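PDB 2WLR: thiosulfate sulfurtransferase YnjE from Escherichia coli, which catalyses the transfer of sulfur from thiosulfate to cyanide, giving thiocyanate and sulfite, by way of a cysteine persulfide intermediate. Local coordinates for residues L10-L15 with S104-A109; L49-S54 with E62-W67; I151-G156 with Y214-V219; A226-V231 with P260-K265. All blocks are in the same frame, centred on the assembly; numbering follows the deposited sequence.

How the interactions relate
Interactions 1 and 2 sit on the same four-stranded parallel sheet, their centres about 20 Å apart, yet reach it at its two outermost strands. Interaction 1 is partly buried and alone has direct hydrogen bonds between its segments: backbone pairing just before helix 12-17 and a carboxylate at its start, beside leucine packing. Interaction 2 is a buried apolar cluster around an indole, with one water at its edge. Interactions 3 and 4 lie by the second rhodanese domain, whose five-stranded sheet includes strands 148-154 and 231-234, and share helix 213-226, one near its start and the other at its end. Both are buried, but interaction 3 relies on small aliphatic groups and interaction 4 on a phenyl ring.

Interaction 1 of 4, residues L10-L15 with S104-A109; sequences LTLDQL and SILSDA
The flat carboxylate of Asp108 meets the backbone of Leu12 at one oxygen: Leu12 N donates to OD1 over 2.9 Å, coming from the syn side and 27° out of the carboxylate plane. The other oxygen, OD2, is held by a water that also accepts from Asp13 N, and by a salt bridge to Arg115. A second flat group, the amide of Gln14, is fixed from within its own segment, since Thr11 N reaches OE1 in the amide plane, on a lone pair, at 2.9 Å. Gln14 N in turn donates to Thr11 OG1 at 3.2 Å, and the two residues thus form a capping box with Thr11 as N-cap of helix 12-17. Asp108, distant in sequence, adds another acceptor at the same helix start, and an alanine here would probably leave Leu12 N and Arg115 without their carboxylate mate. Just before the helix, Leu10 forms a single parallel beta bridge with Leu106, beside strand 103-105 at the border of the rhodanese-type parallel sheet: Leu10 N binds Ile105 O at 3.1 Å, and Ser107 N binds Leu10 O at 2.8 Å. The end of the Leu106 side chain comes back toward segment 10-15. Its CG stands anti to the backbone N (chi1 -178°), and CD1 lies against the backbone, 3.4 Å from Leu12 N, and 4.2 Å from Leu15 CD2, next to Ala80 of adjoining strand 79-82 and Ala22 of strand 21-24 beyond it.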
# COMPACT_ATOMS: atom_id res chain seq x y z
N LEU A 10 29.72 12.09 -6.81
CA LEU A 10 30.19 10.84 -6.21
C LEU A 10 29.60 9.67 -6.97
O LEU A 10 28.43 9.72 -7.35
CB LEU A 10 29.72 10.75 -4.75
CG LEU A 10 30.32 11.70 -3.71
CD1 LEU A 10 29.48 11.69 -2.44
CD2 LEU A 10 31.77 11.35 -3.39
N THR A 11 30.40 8.63 -7.22
CA THR A 11 29.85 7.37 -7.70
C THR A 11 29.26 6.63 -6.52
O THR A 11 29.53 6.99 -5.35
CB THR A 11 30.91 6.50 -8.33
OG1 THR A 11 31.89 6.16 -7.33
CG2 THR A 11 31.54 7.20 -9.52
N LEU A 12 28.47 5.60 -6.79
CA LEU A 12 27.91 4.81 -5.72
C LEU A 12 29.02 4.22 -4.85
O LEU A 12 28.90 4.19 -3.65
CB LEU A 12 27.00 3.70 -6.24
CG LEU A 12 26.19 2.93 -5.18
CD1 LEU A 12 25.24 3.86 -4.45
CD2 LEU A 12 25.47 1.73 -5.80
N ASP A 13 30.08 3.69 -5.46
CA ASP A 13 31.16 3.11 -4.65
C ASP A 13 31.79 4.14 -3.75
O ASP A 13 32.12 3.85 -2.59
CB ASP A 13 32.26 2.49 -5.52
CG ASP A 13 33.35 1.84 -4.68
OD1 ASP A 13 33.09 0.75 -4.12
OD2 ASP A 13 34.45 2.43 -4.55
N GLN A 14 32.03 5.34 -4.27
CA GLN A 14 32.56 6.43 -3.46
C GLN A 14 31.63 6.80 -2.32
O GLN A 14 32.04 6.99 -1.17
CB GLN A 14 32.84 7.65 -4.33
CG GLN A 14 34.02 7.46 -5.24
CD GLN A 14 34.21 8.66 -6.15
OE1 GLN A 14 33.27 9.13 -6.78
NE2 GLN A 14 35.44 9.17 -6.22
N LEU A 15 30.35 6.90 -2.65
CA LEU A 15 29.36 7.20 -1.64
C LEU A 15 29.37 6.18 -0.51
O LEU A 15 29.29 6.55 0.67
CB LEU A 15 27.98 7.25 -2.32
CG LEU A 15 26.82 7.70 -1.43
CD1 LEU A 15 26.91 9.16 -1.03
CD2 LEU A 15 25.50 7.45 -2.16
N SER A 104 25.54 16.20 -3.12
CA SER A 104 26.15 15.96 -4.43
C SER A 104 25.16 15.28 -5.38
O SER A 104 24.05 14.94 -4.96
CB SER A 104 27.32 14.99 -4.27
OG SER A 104 28.32 15.52 -3.41
N ILE A 105 25.56 15.12 -6.63
CA ILE A 105 24.86 14.24 -7.56
C ILE A 105 25.50 12.85 -7.51
O ILE A 105 26.72 12.72 -7.30
CB ILE A 105 24.91 14.81 -8.98
CG1 ILE A 105 23.93 14.10 -9.89
CG2 ILE A 105 26.31 14.69 -9.57
CD1 ILE A 105 23.56 14.93 -11.08
N LEU A 106 24.68 11.81 -7.64
CA LEU A 106 25.18 10.44 -7.75
C LEU A 106 25.50 10.24 -9.22
O LEU A 106 24.58 10.11 -10.05
CB LEU A 106 24.17 9.43 -7.21
CG LEU A 106 24.63 7.97 -7.22
CD1 LEU A 106 25.81 7.74 -6.35
CD2 LEU A 106 23.46 7.07 -6.77
N SER A 107 26.79 10.28 -9.56
CA SER A 107 27.21 10.45 -10.96
C SER A 107 26.86 9.27 -11.84
O SER A 107 26.48 9.47 -12.99
CB SER A 107 28.71 10.75 -11.09
OG SER A 107 29.48 9.79 -10.43
N ASP A 108 26.92 8.07 -11.28
CA ASP A 108 26.66 6.84 -12.04
C ASP A 108 25.27 6.26 -11.77
O ASP A 108 25.01 5.11 -12.10
CB ASP A 108 27.78 5.78 -11.84
CG ASP A 108 27.86 5.22 -10.42
OD1 ASP A 108 27.30 5.85 -9.48
OD2 ASP A 108 28.45 4.13 -10.24
N ALA A 109 24.36 7.06 -11.21
CA ALA A 109 23.02 6.60 -10.89
C ALA A 109 22.29 6.00 -12.07
O ALA A 109 22.24 6.62 -13.12
CB ALA A 109 22.19 7.73 -10.33
O HOH W 1 30.13 3.05 -8.32

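Interaction 2 of 4, residues L49-S54 with E62-W67; sequences LNLSAS and EQLNAW
Leu51 lays its CD1 methyl over one face of the Trp67 indole, 4.1 Å from the centroid of the six-membered ring and only 13° off its normal, a CH-pi contact. CD2 lies over the same face, toward its border, 4.0 Å from Trp67 CZ3, and is equally close to Leu64 CD1, whose side chain crosses that of Leu51 at about a right angle. Leu49 comes to the far corner of the ring, with CD1 3.7 Å from Trp67 CH2, and Asn50 O approaches Trp67 CZ2 obliquely at 3.4 Å. In the plane of the indole, at its edge, a water accepts from Trp67 NE1 at 2.9 Å and donates to Asn50 O at 2.7 Å, tying the ring nitrogen to the strand backbone. Strand 49-50 and helix 61-70 are the first two elements of a beta-alpha-beta crossover that continues into strand 79-82 and passes strand 21-24 in the parallel sheet of the first rhodanese domain. The CB of Trp67 already points toward the strand, and CG, anti to the backbone N (chi1 -176°), continues that way. Further out, backbone bonds from Leu49 to Ala22 and Asp24 fix the strand, Val91 and Leu95 of helix 85-97 pack on Leu51, and the ring of His71 meets the indole.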
# COMPACT_ATOMS: atom_id res chain seq x y z
N LEU A 49 17.14 6.36 -0.37
CA LEU A 49 15.91 6.94 0.13
C LEU A 49 15.11 7.47 -1.07
O LEU A 49 15.69 7.77 -2.12
CB LEU A 49 16.20 8.09 1.14
CG LEU A 49 17.14 7.71 2.29
CD1 LEU A 49 17.35 8.92 3.20
CD2 LEU A 49 16.63 6.49 3.07
N ASN A 50 13.81 7.63 -0.90
CA ASN A 50 12.95 8.24 -1.91
C ASN A 50 12.45 9.56 -1.34
O ASN A 50 11.72 9.60 -0.32
CB ASN A 50 11.77 7.33 -2.22
CG ASN A 50 10.97 7.74 -3.48
OD1 ASN A 50 11.47 8.48 -4.39
ND2 ASN A 50 9.76 7.29 -3.54
N LEU A 51 12.78 10.63 -2.04
CA LEU A 51 12.25 11.95 -1.71
C LEU A 51 11.85 12.57 -3.02
O LEU A 51 12.66 13.22 -3.69
CB LEU A 51 13.27 12.81 -0.97
CG LEU A 51 12.77 14.16 -0.44
CD1 LEU A 51 11.58 14.02 0.51
CD2 LEU A 51 13.89 14.94 0.26
N SER A 52 10.63 12.30 -3.43
CA SER A 52 10.16 12.75 -4.73
C SER A 52 10.02 14.26 -4.76
O SER A 52 9.36 14.84 -3.89
CB SER A 52 8.85 12.10 -5.07
OG SER A 52 8.45 12.46 -6.36
N ALA A 53 10.56 14.91 -5.79
CA ALA A 53 10.41 16.37 -5.91
C ALA A 53 8.94 16.75 -5.95
O ALA A 53 8.59 17.81 -5.49
CB ALA A 53 11.12 16.92 -7.14
N SER A 54 8.09 15.89 -6.51
CA SER A 54 6.65 16.14 -6.57
C SER A 54 5.96 16.18 -5.22
O SER A 54 4.82 16.64 -5.14
CB SER A 54 5.97 15.08 -7.44
OG SER A 54 6.08 13.79 -6.87
N GLU A 62 8.58 21.29 9.09
CA GLU A 62 8.52 20.27 10.13
C GLU A 62 8.47 18.89 9.53
O GLU A 62 9.13 18.00 10.02
CB GLU A 62 7.33 20.46 11.10
CG GLU A 62 6.62 19.15 11.62
CD GLU A 62 7.18 18.53 12.92
OE1 GLU A 62 7.74 19.28 13.75
OE2 GLU A 62 7.03 17.29 13.14
N GLN A 63 7.65 18.73 8.50
CA GLN A 63 7.55 17.42 7.87
C GLN A 63 8.86 16.97 7.21
O GLN A 63 9.25 15.81 7.33
CB GLN A 63 6.42 17.40 6.88
CG GLN A 63 5.06 17.34 7.57
CD GLN A 63 3.89 17.64 6.65
OE1 GLN A 63 4.01 18.38 5.69
NE2 GLN A 63 2.72 17.09 7.00
N LEU A 64 9.56 17.89 6.55
CA LEU A 64 10.87 17.54 5.97
C LEU A 64 11.92 17.28 7.07
O LEU A 64 12.75 16.37 6.94
CB LEU A 64 11.36 18.61 4.99
CG LEU A 64 12.71 18.30 4.30
CD1 LEU A 64 12.72 16.95 3.57
CD2 LEU A 64 13.08 19.47 3.39
N ASN A 65 11.89 18.07 8.14
CA ASN A 65 12.81 17.83 9.24
C ASN A 65 12.55 16.45 9.84
O ASN A 65 13.50 15.74 10.17
CB ASN A 65 12.66 18.91 10.32
CG ASN A 65 13.27 20.23 9.92
OD1 ASN A 65 14.13 20.31 9.03
ND2 ASN A 65 12.85 21.30 10.62
N ALA A 66 11.28 16.13 10.03
CA ALA A 66 10.89 14.82 10.54
C ALA A 66 11.41 13.69 9.63
O ALA A 66 11.93 12.67 10.09
CB ALA A 66 9.40 14.75 10.71
N TRP A 67 11.29 13.88 8.33
CA TRP A 67 11.72 12.87 7.38
C TRP A 67 13.23 12.70 7.44
O TRP A 67 13.76 11.59 7.45
CB TRP A 67 11.27 13.31 5.97
CG TRP A 67 11.57 12.33 4.88
CD1 TRP A 67 10.70 11.39 4.39
CD2 TRP A 67 12.76 12.24 4.13
NE1 TRP A 67 11.33 10.68 3.40
CE2 TRP A 67 12.58 11.19 3.19
CE3 TRP A 67 13.98 12.92 4.14
CZ2 TRP A 67 13.58 10.78 2.32
CZ3 TRP A 67 14.97 12.54 3.25
CH2 TRP A 67 14.76 11.46 2.33
O HOH W 2 10.68 8.32 1.82

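Interaction 3 of 4, residues I151-G156 with Y214-V219; sequences IEAAWG and YAAARV
Where Ala215 and Ala216 press against Ala153, the polar framework is the helix itself: Arg218 N donates to Tyr214 O at 3.0 Å, and no hydrogen bond passes between the two segments. What crosses is mainly methyl groups against backbone. Ala153 CB lands on the helix backbone, 3.8 Å from Ala216 CA and just as far from Ala215 O, while Ala215 CB returns the contact by touching Ala153 O, also at 3.8 Å. Val219, one turn on, adds a methyl: CG1 is anti to the backbone N (chi1 177°), and CG2, on the side anti to the carbonyl carbon, sits 3.9 Å from Ala153 CB. With alanines at the closest approach, the short axes of strand 151-154 and helix 214-219 come to 6.9 Å, close for a helix lying on a sheet, at 107° to each other. This is the alpha/beta core of the second rhodanese domain, in which helix 213-226 follows strand 205-209 much as helix 369-380 follows strand 360-363 in the third. Leu208 of strand 205-209 fills in beside Ala216 and Val219. The helix also borders the third domain: Tyr214 meets Trp369 edge-to-face, and Arg218 bridges Glu178 of its own domain and Asp390 of the third. Ala215 touches Trp369 as well, and its side chain lies about 10 Å from that of Arg370, a probable substrate-binding residue.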
# COMPACT_ATOMS: atom_id res chain seq x y z
N ILE A 151 -11.65 -1.41 -11.84
CA ILE A 151 -12.83 -1.30 -11.00
C ILE A 151 -12.60 -0.33 -9.88
O ILE A 151 -11.63 -0.48 -9.11
CB ILE A 151 -13.20 -2.67 -10.40
CG1 ILE A 151 -13.28 -3.76 -11.49
CG2 ILE A 151 -14.54 -2.59 -9.69
CD1 ILE A 151 -13.86 -5.06 -11.02
N GLU A 152 -13.51 0.62 -9.74
CA GLU A 152 -13.57 1.55 -8.61
C GLU A 152 -14.36 0.89 -7.49
O GLU A 152 -15.44 0.35 -7.72
CB GLU A 152 -14.26 2.88 -8.95
CG GLU A 152 -14.25 3.83 -7.78
CD GLU A 152 -14.58 5.29 -8.10
OE1 GLU A 152 -14.48 5.76 -9.27
OE2 GLU A 152 -14.89 6.01 -7.11
N ALA A 153 -13.81 0.92 -6.28
CA ALA A 153 -14.48 0.38 -5.10
C ALA A 153 -14.78 1.50 -4.11
O ALA A 153 -13.93 2.36 -3.86
CB ALA A 153 -13.58 -0.72 -4.41
N ALA A 154 -15.99 1.49 -3.57
CA ALA A 154 -16.38 2.41 -2.51
C ALA A 154 -17.58 1.85 -1.78
O ALA A 154 -18.22 0.91 -2.25
CB ALA A 154 -16.68 3.81 -3.07
N TRP A 155 -17.88 2.44 -0.63
CA TRP A 155 -19.05 2.07 0.14
C TRP A 155 -20.33 2.62 -0.52
O TRP A 155 -20.39 3.80 -0.86
CB TRP A 155 -18.96 2.54 1.60
CG TRP A 155 -20.25 2.32 2.31
CD1 TRP A 155 -20.66 1.17 2.86
CD2 TRP A 155 -21.33 3.26 2.47
NE1 TRP A 155 -21.93 1.31 3.38
CE2 TRP A 155 -22.37 2.59 3.13
CE3 TRP A 155 -21.52 4.59 2.09
CZ2 TRP A 155 -23.58 3.21 3.46
CZ3 TRP A 155 -22.73 5.22 2.40
CH2 TRP A 155 -23.74 4.52 3.09
N GLY A 156 -21.30 1.75 -0.70
CA GLY A 156 -22.63 2.14 -1.15
C GLY A 156 -22.76 2.28 -2.65
O GLY A 156 -21.87 1.91 -3.41
N TYR A 214 -8.00 1.95 1.01
CA TYR A 214 -8.45 0.81 1.79
C TYR A 214 -9.74 0.17 1.34
O TYR A 214 -9.91 -1.02 1.57
CB TYR A 214 -8.37 1.05 3.31
CG TYR A 214 -9.36 1.98 3.98
CD1 TYR A 214 -10.10 2.94 3.29
CD2 TYR A 214 -9.55 1.87 5.36
CE1 TYR A 214 -11.00 3.77 3.96
CE2 TYR A 214 -10.45 2.69 6.03
CZ TYR A 214 -11.17 3.61 5.33
OH TYR A 214 -12.06 4.41 6.02
N ALA A 215 -10.60 0.92 0.66
CA ALA A 215 -11.80 0.31 0.08
C ALA A 215 -11.43 -0.66 -1.03
O ALA A 215 -11.97 -1.78 -1.10
CB ALA A 215 -12.78 1.38 -0.41
N ALA A 216 -10.56 -0.21 -1.93
CA ALA A 216 -10.06 -1.05 -3.00
C ALA A 216 -9.30 -2.27 -2.45
O ALA A 216 -9.44 -3.39 -2.96
CB ALA A 216 -9.18 -0.25 -3.93
N ALA A 217 -8.52 -2.07 -1.39
CA ALA A 217 -7.74 -3.12 -0.83
C ALA A 217 -8.59 -4.21 -0.21
O ALA A 217 -8.26 -5.39 -0.26
CB ALA A 217 -6.75 -2.59 0.23
N ARG A 218 -9.68 -3.80 0.41
CA ARG A 218 -10.60 -4.76 1.01
C ARG A 218 -11.15 -5.69 -0.03
O ARG A 218 -11.15 -6.91 0.15
CB ARG A 218 -11.70 -4.00 1.75
CG ARG A 218 -12.83 -4.89 2.29
CD ARG A 218 -12.37 -5.88 3.32
NE ARG A 218 -13.51 -6.37 4.09
CZ ARG A 218 -13.47 -7.35 4.99
NH1 ARG A 218 -12.37 -8.04 5.22
NH2 ARG A 218 -14.61 -7.69 5.64
N VAL A 219 -11.65 -5.11 -1.13
CA VAL A 219 -12.18 -5.91 -2.23
C VAL A 219 -11.06 -6.77 -2.80
O VAL A 219 -11.24 -7.95 -3.07
CB VAL A 219 -12.80 -5.04 -3.31
CG1 VAL A 219 -13.28 -5.86 -4.50
CG2 VAL A 219 -13.96 -4.23 -2.74

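Interaction 4 of 4, residues A226-V231 with P260-K265; sequences AGVKDV and PDFGVK
Phe262 directs its CB toward the end of helix 213-226 and the loop after it, Ala226-Val228; CG stands anti to the backbone N (chi1 -169°), and the ring beyond it reaches the other segment. Along the CD2-CE2 edge, Val264 O lies in the ring plane close to CD2, and CE2 comes 3.8 Å from Ala226 O at an oblique angle. Across the ring, CE1 lies 3.9 Å from Val228 CG2. The tip, CZ, meets three atoms: it stands 3.6 Å from Gly227 C and 3.6 Å from Val228 N, both near the ring plane, and 3.8 Å from Val228 CG2, so the phenyl meets the backbone edge-on. Gly227 is the first residue past helix 213-226 and has a positive phi of 131°; a CB there would fall tight against both Phe262 CE2 and Val264 CG2. The contact thus joins the loop between that helix and strand 231-234 to the connection that leads from helix 238-243 to strand 273-274, the edge strand of the next rhodanese sheet. Leu195 of helix 188-197 packs on Ala226, Val228 and Phe262 together, while Phe262 O takes a hydrogen bond from His202. An alanine in place of Phe262 would probably open a gap beside Gly227 and Val228 and leave Leu195 without the ring it packs on. The direct contact is therefore van der Waals packing of a ring edge on backbone and a valine methyl, with hydrogen bonds supplied by neighbours such as His202.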
# COMPACT_ATOMS: atom_id res chain seq x y z
N ALA A 226 -10.55 -15.60 -2.84
CA ALA A 226 -11.46 -16.36 -3.69
C ALA A 226 -10.72 -17.16 -4.75
O ALA A 226 -11.10 -18.27 -5.06
CB ALA A 226 -12.44 -15.44 -4.32
N GLY A 227 -9.69 -16.56 -5.30
CA GLY A 227 -8.85 -17.20 -6.30
C GLY A 227 -8.57 -16.39 -7.55
O GLY A 227 -8.08 -16.97 -8.51
N VAL A 228 -8.84 -15.09 -7.57
CA VAL A 228 -8.37 -14.24 -8.68
C VAL A 228 -6.84 -14.16 -8.57
O VAL A 228 -6.31 -13.76 -7.55
CB VAL A 228 -9.00 -12.82 -8.68
CG1 VAL A 228 -8.55 -12.03 -9.92
CG2 VAL A 228 -10.53 -12.88 -8.63
N LYS A 229 -6.12 -14.61 -9.59
CA LYS A 229 -4.68 -14.78 -9.50
C LYS A 229 -3.95 -13.44 -9.48
O LYS A 229 -3.01 -13.26 -8.69
CB LYS A 229 -4.17 -15.65 -10.65
CG LYS A 229 -4.69 -17.08 -10.62
CD LYS A 229 -4.13 -17.95 -11.76
CE LYS A 229 -4.18 -19.44 -11.39
NZ LYS A 229 -3.25 -19.79 -10.26
N ASP A 230 -4.36 -12.53 -10.34
CA ASP A 230 -3.66 -11.27 -10.59
C ASP A 230 -4.57 -10.11 -10.21
O ASP A 230 -5.45 -9.73 -10.96
CB ASP A 230 -3.19 -11.24 -12.05
CG ASP A 230 -2.39 -9.99 -12.40
OD1 ASP A 230 -2.05 -9.21 -11.48
OD2 ASP A 230 -2.10 -9.82 -13.61
N VAL A 231 -4.37 -9.60 -8.99
CA VAL A 231 -5.11 -8.48 -8.44
C VAL A 231 -4.08 -7.40 -8.09
O VAL A 231 -3.08 -7.66 -7.41
CB VAL A 231 -5.93 -8.85 -7.19
CG1 VAL A 231 -6.68 -7.64 -6.69
CG2 VAL A 231 -6.92 -9.99 -7.48
N PRO A 260 -20.05 -16.54 -15.98
CA PRO A 260 -20.65 -17.50 -15.06
C PRO A 260 -19.75 -18.62 -14.53
O PRO A 260 -20.11 -19.28 -13.55
CB PRO A 260 -21.83 -18.09 -15.87
CG PRO A 260 -21.47 -17.84 -17.27
CD PRO A 260 -20.71 -16.54 -17.30
N ASP A 261 -18.61 -18.86 -15.18
CA ASP A 261 -17.69 -19.92 -14.80
C ASP A 261 -16.34 -19.32 -14.37
O ASP A 261 -15.57 -18.83 -15.19
CB ASP A 261 -17.47 -20.91 -15.96
CG ASP A 261 -18.77 -21.53 -16.44
OD1 ASP A 261 -19.41 -22.25 -15.65
OD2 ASP A 261 -19.16 -21.27 -17.61
N PHE A 262 -16.08 -19.38 -13.07
CA PHE A 262 -14.85 -18.77 -12.51
C PHE A 262 -13.58 -19.48 -12.95
O PHE A 262 -12.55 -18.82 -13.18
CB PHE A 262 -14.96 -18.74 -10.98
CG PHE A 262 -13.88 -17.91 -10.28
CD1 PHE A 262 -13.73 -16.58 -10.57
CD2 PHE A 262 -13.05 -18.48 -9.34
CE1 PHE A 262 -12.74 -15.82 -9.91
CE2 PHE A 262 -12.08 -17.75 -8.68
CZ PHE A 262 -11.92 -16.42 -8.98
N GLY A 263 -13.67 -20.80 -13.05
CA GLY A 263 -12.59 -21.61 -13.64
C GLY A 263 -11.72 -22.36 -12.67
O GLY A 263 -10.89 -23.20 -13.08
N VAL A 264 -11.89 -22.06 -11.39
CA VAL A 264 -11.32 -22.84 -10.29
C VAL A 264 -12.34 -22.85 -9.15
O VAL A 264 -13.26 -22.02 -9.11
CB VAL A 264 -9.99 -22.25 -9.73
CG1 VAL A 264 -8.92 -22.20 -10.79
CG2 VAL A 264 -10.22 -20.85 -9.11
N LYS A 265 -12.18 -23.79 -8.21
CA LYS A 265 -13.04 -23.84 -7.04
C LYS A 265 -12.70 -22.70 -6.08
O LYS A 265 -11.53 -22.45 -5.79
CB LYS A 265 -12.93 -25.18 -6.29
CG LYS A 265 -13.56 -26.34 -7.01
CD LYS A 265 -13.82 -27.47 -6.04
CE LYS A 265 -14.20 -28.75 -6.74
NZ LYS A 265 -13.95 -29.88 -5.82